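Local coordinates for protein ribonuclease J (Methanolobus psychrophilus R15, PDB 5HAB) that probably works as a hydrolytic exoribonuclease of the metallo-β-lactamase/β-CASP family, trimming RNA from the 5' end, at residues A112-A117 and H136-E141; D200-L205 and S240-H245; K249-G254 and R370-A375. The protein carries 1 engineered substitution. All blocks are in the same frame, centred on the assembly; numbering follows the deposited sequence.

The three contacts follow one another along the chain, each closing before the next opens. Contact 1 belongs to the metallo-β-lactamase part, where short helix 113-116 meets the end of helix 128-138. Contact 2 ties loop 200-205 to the start of helix 241-253, and contact 3 sets the last turn of that same helix on strand 370-374 of the parallel β-CASP sheet. Centres of contacts 2 and 3 lie 17 Å apart, whereas the centre of contact 1 is 31 Å and 35 Å from them. Helix 241-253 therefore links the two parts of the fold and also touches the second subunit at both contacts. The nearest atoms of each contact stand about 6 to 9 Å from bound RNA.

Contact 1: A112-A117 and H136-E141; sequences AIPKLA and HQIDSE
Two successive parallel crossovers of the metallo-β-lactamase fold meet here, I113 and P114 touching Q137, I138 and E141. Helix 113-116 lies on the connection from strand 96-102 to strand 124-126, and helix 128-138 on the next one, from 124-126 to 150-152. The backbones come closest at P114 and I138, whose CA atoms are 5.8 Å apart.

P114 carries most of the contact, by its pyrrolidine ring. The CG corner is presented to the extended chain of Q137, with P114 CG 3.6 Å from Q137 CG, the two side chains crossing nearly perpendicularly. The same glutamine also touches L107 and I110 of helix 107-110. I138 inserts its far end instead: CD1 comes 3.8 Å from I113 CG2, and the two isoleucines are likewise set crosswise. CD1 of I138 also lies 4.0 Å from P114 CA. In I113 the branch doing the touching, CG2, stands trans to the backbone N, while CG1 (chi1 -75°) starts beside that N and leads away from helix 128-138.

Beyond I138 the helix stops, D139 being the first residue outside helical geometry. S140 OG donates to H136 O at 2.6 Å, in the carbonyl plane, tying the departing turn to the helix end. The chain then brings E141 back to P114, where E141 OE1 comes 3.9 Å from P114 CB.

E141 OE2 stands 3.4 Å from P114 O, but both are acceptors and no hydrogen bond can join them; as this glutamate is also poorly ordered, it probably contributes little binding. With no hydrogen bond between the segments, cohesion at this partly exposed surface contact probably rests mainly on van der Waals contact, chiefly through P114, I113 CG2 and I138 CD1.

Contact 2: D200-L205 and S240-H245; sequences DRTPTL and SELIAH. With SO4 (sulfate ion), chain L.
D200 opens the segment by using both carboxylate oxygens on the start of helix 241-253. Its OD2 accepts the backbone N-H of E241 in a nearly straight bond, with N 2.8 Å from OD2 and an N-H...O angle of 169°. OD1 takes the hydroxyl proton of S240, OG lying 2.7 Å away. Each donor arrives on the syn side of its oxygen, tilted out of the carboxylate plane. With CG trans to the backbone N (chi1 -166°), the group reaches across to the helix. OD1 has a further donor on its anti side, T202 N at 3.1 Å, which closes an Asx turn and helps to fix the rotation of the carboxylate.

T202 returns to the helix with OG1 2.8 Å from S240 OG, a hydrogen bond whose proton is not settled, and also lies beside L242, OG1 being 3.5 Å from CB. That same S240 OG accepts L242 N at 2.9 Å, just ahead of the first helical turn, which makes S240 the N-cap of helix 241-253. The metallo-β-lactamase loop 200-205 thus serves the start of a helix running into the β-CASP part in two ways: D200 takes one of its N-H groups directly and, with T202, positions the capping hydroxyl. S240 also packs on D250 of the second subunit.

Past P203, T204 meets the helix with both branches. OG1 sits 3.4 Å from E241 CG, the two side chains running crosswise, and CG2 approaches H245 CB. A water joins T204 OG1 to E241 OE1, the carboxylate oxygen that is also salt-bridged to R273. H245 ND1 is hydrogen-bonded to S276 OG; at the other end of its ring, NE2 faces a sulfate oxygen at a separation too short to be trusted.

Contact 3: K249-G254 and R370-A375; sequences KDVLLG and RIIFSA
V251 and I372 form the tight part of this contact, V251 CG1 standing 3.7 Å from I372 CG1 as the two side chains lie alongside, running opposite ways. L252 fits more loosely: it starts out away from the strand, yet CD2 swings back to within 4.1 Å of I372 CD1, and it also touches V264 on strand 262-266. Helix 249-253 runs nearly antiparallel to strand 370-374, at 169° and with axes 10.5 Å apart, an ordinary α/β layer in which the helix covers one face of the parallel β-CASP sheet.

Against this buried packing of V251, L252 and I372 stand K249 and D250, partly exposed, which do not reach strand 370-374. D250 OD1 forms a salt bridge with K237 of the second subunit, while K249 packs on F280 and E283 of helix 271-283.

One polar bond joins helix and strand. R370, bent at chi2 and chi3 (chi3 38°), brings its guanidinium edge to the last helical turn, where NH2 donates to V251 O at 2.7 Å. The angle at the hydrogen is 145°, and the carbonyl oxygen lies near the guanidinium plane. The positive charge of this buried arginine would probably be favoured by the C-terminal end of the helix, helped by a long, weak ion pair from NH1 to E418 of the second subunit.

Contact 1: A112-A117 and H136-E141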
loop_
_atom_site.group_PDB
_atom_site.type_symbol
_atom_site.label_atom_id
_atom_site.label_comp_id
_atom_site.label_asym_id
_atom_site.label_seq_id
_atom_site.Cartn_x
_atom_site.Cartn_y
_atom_site.Cartn_z
ATOM N N ALA B 112 27.191 18.962 -1.318
ATOM C CA ALA B 112 27.106 20.420 -1.264
ATOM C C ALA B 112 28.427 21.064 -0.832
ATOM O O ALA B 112 28.501 22.285 -0.704
ATOM C CB ALA B 112 25.984 20.857 -0.333
ATOM N N ILE B 113 29.448 20.246 -0.574
ATOM C CA ILE B 113 30.781 20.757 -0.234
ATOM C C ILE B 113 31.252 21.856 -1.207
ATOM O O ILE B 113 31.593 22.953 -0.756
ATOM C CB ILE B 113 31.821 19.614 -0.150
ATOM C CG1 ILE B 113 31.640 18.806 1.137
ATOM C CG2 ILE B 113 33.234 20.168 -0.227
ATOM C CD1 ILE B 113 32.008 19.563 2.389
ATOM N N PRO B 114 31.230 21.594 -2.534
ATOM C CA PRO B 114 31.732 22.615 -3.462
ATOM C C PRO B 114 30.906 23.893 -3.512
ATOM O O PRO B 114 31.312 24.848 -4.171
ATOM C CB PRO B 114 31.674 21.912 -4.827
ATOM C CG PRO B 114 31.562 20.473 -4.527
ATOM C CD PRO B 114 30.785 20.395 -3.268
ATOM N N LYS B 115 29.761 23.914 -2.843
ATOM C CA LYS B 115 28.882 25.067 -2.936
ATOM C C LYS B 115 28.884 25.926 -1.669
ATOM O O LYS B 115 28.628 27.128 -1.731
ATOM C CB LYS B 115 27.458 24.607 -3.256
ATOM C CG LYS B 115 27.189 24.456 -4.748
ATOM C CD LYS B 115 27.844 25.575 -5.540
ATOM C CE LYS B 115 27.855 25.276 -7.028
ATOM N NZ LYS B 115 26.491 25.329 -7.613
ATOM N N LEU B 116 29.181 25.317 -0.524
ATOM C CA LEU B 116 29.093 26.032 0.745
ATOM C C LEU B 116 30.405 26.029 1.538
ATOM O O LEU B 116 30.620 26.909 2.373
ATOM C CB LEU B 116 27.975 25.443 1.613
ATOM C CG LEU B 116 26.550 25.393 1.065
ATOM C CD1 LEU B 116 25.665 24.579 1.994
ATOM C CD2 LEU B 116 25.989 26.787 0.882
ATOM N N ALA B 117 31.265 25.038 1.309
ATOM C CA ALA B 117 32.457 24.894 2.145
ATOM C C ALA B 117 33.438 26.065 1.994
ATOM O O ALA B 117 34.122 26.435 2.950
ATOM C CB ALA B 117 33.162 23.591 1.840
ATOM N N HIS B 136 38.972 15.279 -5.576
ATOM C CA HIS B 136 38.646 15.074 -6.983
ATOM C C HIS B 136 37.418 15.886 -7.373
ATOM O O HIS B 136 37.293 16.313 -8.516
ATOM C CB HIS B 136 38.428 13.588 -7.286
ATOM C CG HIS B 136 39.680 12.771 -7.197
ATOM N ND1 HIS B 136 39.689 11.398 -7.331
ATOM C CD2 HIS B 136 40.965 13.135 -6.972
ATOM C CE1 HIS B 136 40.927 10.953 -7.195
ATOM N NE2 HIS B 136 41.719 11.988 -6.976
ATOM N N GLN B 137 36.520 16.105 -6.421
ATOM C CA GLN B 137 35.306 16.855 -6.714
ATOM C C GLN B 137 35.560 18.367 -6.746
ATOM O O GLN B 137 35.066 19.059 -7.634
ATOM C CB GLN B 137 34.221 16.513 -5.699
ATOM C CG GLN B 137 33.038 17.448 -5.704
ATOM C CD GLN B 137 31.912 16.937 -4.832
ATOM O OE1 GLN B 137 31.856 17.231 -3.637
ATOM N NE2 GLN B 137 31.005 16.167 -5.426
ATOM N N ILE B 138 36.294 18.877 -5.758
ATOM C CA ILE B 138 36.623 20.301 -5.682
ATOM C C ILE B 138 37.324 20.768 -6.954
ATOM O O ILE B 138 37.043 21.851 -7.476
ATOM C CB ILE B 138 37.492 20.607 -4.442
ATOM C CG1 ILE B 138 36.689 20.400 -3.154
ATOM C CG2 ILE B 138 38.043 22.023 -4.506
ATOM C CD1 ILE B 138 35.503 21.324 -3.023
ATOM N N ASP B 139 38.231 19.932 -7.456
ATOM C CA ASP B 139 38.949 20.208 -8.697
ATOM C C ASP B 139 38.072 19.920 -9.914
ATOM O O ASP B 139 38.552 19.413 -10.927
ATOM C CB ASP B 139 40.242 19.389 -8.776
ATOM C CG ASP B 139 41.104 19.530 -7.531
ATOM O OD1 ASP B 139 40.935 20.530 -6.798
ATOM O OD2 ASP B 139 41.957 18.646 -7.291
ATOM N N SER B 140 36.784 20.226 -9.806
ATOM C CA SER B 140 35.842 19.935 -10.877
ATOM C C SER B 140 34.726 20.972 -10.916
ATOM O O SER B 140 33.565 20.641 -11.157
ATOM C CB SER B 140 35.252 18.531 -10.709
ATOM O OG SER B 140 36.268 17.553 -10.550
ATOM N N GLU B 141 35.087 22.226 -10.663
ATOM C CA GLU B 141 34.162 23.339 -10.836
ATOM C C GLU B 141 34.886 24.489 -11.527
ATOM O O GLU B 141 34.283 25.258 -12.280
ATOM C CB GLU B 141 33.574 23.785 -9.494
ATOM C CG GLU B 141 34.589 23.963 -8.378
ATOM C CD GLU B 141 33.949 24.445 -7.090
ATOM O OE1 GLU B 141 34.552 24.249 -6.012
ATOM O OE2 GLU B 141 32.843 25.023 -7.154
#

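Contact 2: D200-L205 and S240-H245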
loop_
_atom_site.group_PDB
_atom_site.type_symbol
_atom_site.label_atom_id
_atom_site.label_comp_id
_atom_site.label_asym_id
_atom_site.label_seq_id
_atom_site.Cartn_x
_atom_site.Cartn_y
_atom_site.Cartn_z
ATOM N N ASP B 200 27.515 -4.046 11.063
ATOM C CA ASP B 200 27.723 -5.196 10.190
ATOM C C ASP B 200 28.854 -6.040 10.759
ATOM O O ASP B 200 30.016 -5.647 10.723
ATOM C CB ASP B 200 28.036 -4.767 8.753
ATOM C CG ASP B 200 27.921 -5.918 7.765
ATOM O OD1 ASP B 200 28.048 -7.084 8.194
ATOM O OD2 ASP B 200 27.697 -5.661 6.562
ATOM N N ARG B 201 28.496 -7.212 11.269
ATOM C CA ARG B 201 29.427 -8.067 11.991
ATOM C C ARG B 201 30.187 -9.000 11.070
ATOM O O ARG B 201 31.144 -9.649 11.485
ATOM C CB ARG B 201 28.636 -8.860 13.020
ATOM C CG ARG B 201 27.992 -7.914 14.020
ATOM C CD ARG B 201 26.998 -8.601 14.947
ATOM N NE ARG B 201 26.439 -7.685 15.952
ATOM C CZ ARG B 201 25.487 -6.794 15.687
ATOM N NH1 ARG B 201 25.024 -6.688 14.453
ATOM N NH2 ARG B 201 25.025 -5.992 16.636
ATOM N N THR B 202 29.773 -9.037 9.807
ATOM C CA THR B 202 30.477 -9.795 8.780
ATOM C C THR B 202 30.593 -8.970 7.498
ATOM O O THR B 202 30.032 -9.341 6.467
ATOM C CB THR B 202 29.769 -11.143 8.469
ATOM O OG1 THR B 202 28.443 -10.900 7.981
ATOM C CG2 THR B 202 29.683 -12.020 9.714
ATOM N N PRO B 203 31.327 -7.843 7.556
ATOM C CA PRO B 203 31.476 -7.003 6.363
ATOM C C PRO B 203 32.282 -7.713 5.289
ATOM O O PRO B 203 33.030 -8.635 5.605
ATOM C CB PRO B 203 32.230 -5.769 6.881
ATOM C CG PRO B 203 32.248 -5.892 8.376
ATOM C CD PRO B 203 32.135 -7.343 8.679
ATOM N N THR B 204 32.135 -7.294 4.040
ATOM C CA THR B 204 32.902 -7.891 2.958
ATOM C C THR B 204 34.107 -7.038 2.551
ATOM O O THR B 204 34.841 -7.408 1.635
ATOM C CB THR B 204 32.027 -8.146 1.715
ATOM O OG1 THR B 204 31.527 -6.904 1.210
ATOM C CG2 THR B 204 30.854 -9.060 2.059
ATOM N N LEU B 205 34.321 -5.905 3.217
ATOM C CA LEU B 205 35.457 -5.053 2.859
ATOM C C LEU B 205 36.088 -4.301 4.028
ATOM O O LEU B 205 37.291 -4.425 4.272
ATOM C CB LEU B 205 35.037 -4.047 1.786
ATOM C CG LEU B 205 36.077 -3.773 0.699
ATOM C CD1 LEU B 205 36.620 -5.071 0.129
ATOM C CD2 LEU B 205 35.489 -2.909 -0.404
ATOM N N SER B 240 23.355 -8.212 7.101
ATOM C CA SER B 240 24.738 -7.950 6.736
ATOM C C SER B 240 24.919 -7.771 5.235
ATOM O O SER B 240 24.098 -8.215 4.435
ATOM C CB SER B 240 25.643 -9.077 7.229
ATOM O OG SER B 240 26.923 -8.994 6.624
ATOM N N GLU B 241 25.992 -7.081 4.867
ATOM C CA GLU B 241 26.408 -6.973 3.473
ATOM C C GLU B 241 26.686 -8.362 2.893
ATOM O O GLU B 241 26.564 -8.590 1.687
ATOM C CB GLU B 241 27.657 -6.091 3.370
ATOM C CG GLU B 241 28.338 -6.088 2.020
ATOM C CD GLU B 241 27.463 -5.520 0.929
ATOM O OE1 GLU B 241 27.733 -5.799 -0.258
ATOM O OE2 GLU B 241 26.511 -4.779 1.247
ATOM N N LEU B 242 27.050 -9.287 3.773
ATOM C CA LEU B 242 27.308 -10.664 3.383
ATOM C C LEU B 242 26.073 -11.292 2.746
ATOM O O LEU B 242 26.187 -12.111 1.839
ATOM C CB LEU B 242 27.766 -11.482 4.590
ATOM C CG LEU B 242 28.103 -12.945 4.316
ATOM C CD1 LEU B 242 29.148 -13.053 3.215
ATOM C CD2 LEU B 242 28.609 -13.597 5.582
ATOM N N ILE B 243 24.896 -10.898 3.221
ATOM C CA ILE B 243 23.638 -11.377 2.661
ATOM C C ILE B 243 23.507 -10.963 1.197
ATOM O O ILE B 243 23.115 -11.768 0.347
ATOM C CB ILE B 243 22.444 -10.865 3.490
ATOM C CG1 ILE B 243 22.546 -11.370 4.933
ATOM C CG2 ILE B 243 21.119 -11.251 2.843
ATOM C CD1 ILE B 243 22.700 -12.881 5.054
ATOM N N ALA B 244 23.839 -9.706 0.905
ATOM C CA ALA B 244 23.784 -9.194 -0.465
ATOM C C ALA B 244 24.841 -9.875 -1.323
ATOM O O ALA B 244 24.620 -10.162 -2.502
ATOM C CB ALA B 244 23.977 -7.678 -0.483
ATOM N N HIS B 245 25.995 -10.126 -0.718
ATOM C CA HIS B 245 27.059 -10.873 -1.372
ATOM C C HIS B 245 26.543 -12.247 -1.822
ATOM O O HIS B 245 26.660 -12.615 -2.992
ATOM C CB HIS B 245 28.255 -11.013 -0.425
ATOM C CG HIS B 245 29.397 -11.791 -0.999
ATOM N ND1 HIS B 245 30.347 -11.224 -1.821
ATOM C CD2 HIS B 245 29.749 -13.090 -0.855
ATOM C CE1 HIS B 245 31.231 -12.143 -2.165
ATOM N NE2 HIS B 245 30.892 -13.283 -1.591
HETATM S S SO4 L . 32.411 -16.652 -2.379
HETATM O O1 SO4 L . 31.736 -17.803 -2.977
HETATM O O2 SO4 L . 33.008 -17.045 -1.106
HETATM O O3 SO4 L . 33.454 -16.167 -3.282
HETATM O O4 SO4 L . 31.439 -15.589 -2.143
HETATM O O HOH W 1 29.596 -7.653 -1.136
#

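Contact 3: K249-G254 and R370-A375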
loop_
_atom_site.group_PDB
_atom_site.type_symbol
_atom_site.label_atom_id
_atom_site.label_comp_id
_atom_site.label_asym_id
_atom_site.label_seq_id
_atom_site.Cartn_x
_atom_site.Cartn_y
_atom_site.Cartn_z
ATOM N N LYS B 249 25.799 -13.540 -5.614
ATOM C CA LYS B 249 26.482 -14.748 -6.055
ATOM C C LYS B 249 25.494 -15.730 -6.676
ATOM O O LYS B 249 25.699 -16.213 -7.791
ATOM C CB LYS B 249 27.204 -15.413 -4.884
ATOM C CG LYS B 249 27.990 -16.656 -5.264
ATOM C CD LYS B 249 28.780 -17.189 -4.077
ATOM C CE LYS B 249 29.789 -18.247 -4.506
ATOM N NZ LYS B 249 30.771 -18.549 -3.422
ATOM N N ASP B 250 24.407 -15.992 -5.955
ATOM C CA ASP B 250 23.391 -16.942 -6.400
ATOM C C ASP B 250 22.751 -16.498 -7.714
ATOM O O ASP B 250 22.511 -17.316 -8.600
ATOM C CB ASP B 250 22.325 -17.126 -5.312
ATOM C CG ASP B 250 21.536 -18.420 -5.468
ATOM O OD1 ASP B 250 21.557 -19.016 -6.568
ATOM O OD2 ASP B 250 20.904 -18.848 -4.478
ATOM N N VAL B 251 22.475 -15.204 -7.841
ATOM C CA VAL B 251 21.850 -14.691 -9.055
ATOM C C VAL B 251 22.803 -14.812 -10.247
ATOM O O VAL B 251 22.373 -15.071 -11.375
ATOM C CB VAL B 251 21.385 -13.231 -8.868
ATOM C CG1 VAL B 251 20.967 -12.618 -10.200
ATOM C CG2 VAL B 251 20.241 -13.165 -7.867
ATOM N N LEU B 252 24.098 -14.636 -10.001
ATOM C CA LEU B 252 25.057 -14.584 -11.102
ATOM C C LEU B 252 25.522 -15.972 -11.544
ATOM O O LEU B 252 25.731 -16.212 -12.734
ATOM C CB LEU B 252 26.261 -13.717 -10.721
ATOM C CG LEU B 252 26.004 -12.210 -10.815
ATOM C CD1 LEU B 252 27.117 -11.417 -10.150
ATOM C CD2 LEU B 252 25.847 -11.798 -12.267
ATOM N N LEU B 253 25.671 -16.886 -10.591
ATOM C CA LEU B 253 26.167 -18.226 -10.894
ATOM C C LEU B 253 25.042 -19.258 -11.021
ATOM O O LEU B 253 25.119 -20.167 -11.847
ATOM C CB LEU B 253 27.156 -18.677 -9.816
ATOM C CG LEU B 253 28.415 -17.826 -9.639
ATOM C CD1 LEU B 253 29.167 -18.232 -8.382
ATOM C CD2 LEU B 253 29.310 -17.937 -10.856
ATOM N N GLY B 254 23.999 -19.107 -10.210
ATOM C CA GLY B 254 22.899 -20.057 -10.191
ATOM C C GLY B 254 21.927 -19.927 -11.349
ATOM O O GLY B 254 20.834 -19.378 -11.198
ATOM N N ARG B 370 19.854 -10.979 -19.227
ATOM C CA ARG B 370 19.583 -10.765 -17.814
ATOM C C ARG B 370 20.216 -9.464 -17.269
ATOM O O ARG B 370 21.428 -9.249 -17.349
ATOM C CB ARG B 370 20.045 -12.003 -17.032
ATOM C CG ARG B 370 19.125 -13.230 -17.215
ATOM C CD ARG B 370 19.914 -14.536 -17.121
ATOM N NE ARG B 370 20.944 -14.420 -16.104
ATOM C CZ ARG B 370 20.851 -14.946 -14.885
ATOM N NH1 ARG B 370 19.770 -15.643 -14.536
ATOM N NH2 ARG B 370 21.844 -14.781 -14.013
ATOM N N ILE B 371 19.366 -8.587 -16.741
ATOM C CA ILE B 371 19.819 -7.326 -16.162
ATOM C C ILE B 371 19.608 -7.328 -14.653
ATOM O O ILE B 371 18.478 -7.405 -14.169
ATOM C CB ILE B 371 19.132 -6.137 -16.836
ATOM C CG1 ILE B 371 19.369 -6.228 -18.345
ATOM C CG2 ILE B 371 19.655 -4.825 -16.271
ATOM C CD1 ILE B 371 18.766 -5.121 -19.140
ATOM N N ILE B 372 20.713 -7.250 -13.920
ATOM C CA ILE B 372 20.693 -7.351 -12.472
ATOM C C ILE B 372 20.893 -5.987 -11.821
ATOM O O ILE B 372 21.984 -5.412 -11.868
ATOM C CB ILE B 372 21.764 -8.339 -11.976
ATOM C CG1 ILE B 372 21.498 -9.742 -12.523
ATOM C CG2 ILE B 372 21.817 -8.352 -10.458
ATOM C CD1 ILE B 372 22.380 -10.115 -13.688
ATOM N N PHE B 373 19.825 -5.481 -11.212
ATOM C CA PHE B 373 19.875 -4.268 -10.415
ATOM C C PHE B 373 20.273 -4.613 -8.985
ATOM O O PHE B 373 19.443 -5.039 -8.188
ATOM C CB PHE B 373 18.523 -3.555 -10.423
ATOM C CG PHE B 373 18.131 -3.008 -11.762
ATOM C CD1 PHE B 373 17.677 -3.849 -12.765
ATOM C CD2 PHE B 373 18.188 -1.647 -12.011
ATOM C CE1 PHE B 373 17.308 -3.347 -13.997
ATOM C CE2 PHE B 373 17.816 -1.137 -13.241
ATOM C CZ PHE B 373 17.376 -1.988 -14.236
ATOM N N SER B 374 21.550 -4.442 -8.666
ATOM C CA SER B 374 22.010 -4.643 -7.301
ATOM C C SER B 374 21.813 -3.355 -6.505
ATOM O O SER B 374 22.777 -2.719 -6.076
ATOM C CB SER B 374 23.468 -5.070 -7.281
ATOM O OG SER B 374 23.797 -5.576 -6.009
ATOM N N ALA B 375 20.548 -2.978 -6.337
ATOM C CA ALA B 375 20.161 -1.722 -5.707
ATOM C C ALA B 375 18.649 -1.669 -5.524
ATOM O O ALA B 375 17.904 -2.413 -6.166
ATOM C CB ALA B 375 20.631 -0.535 -6.537
#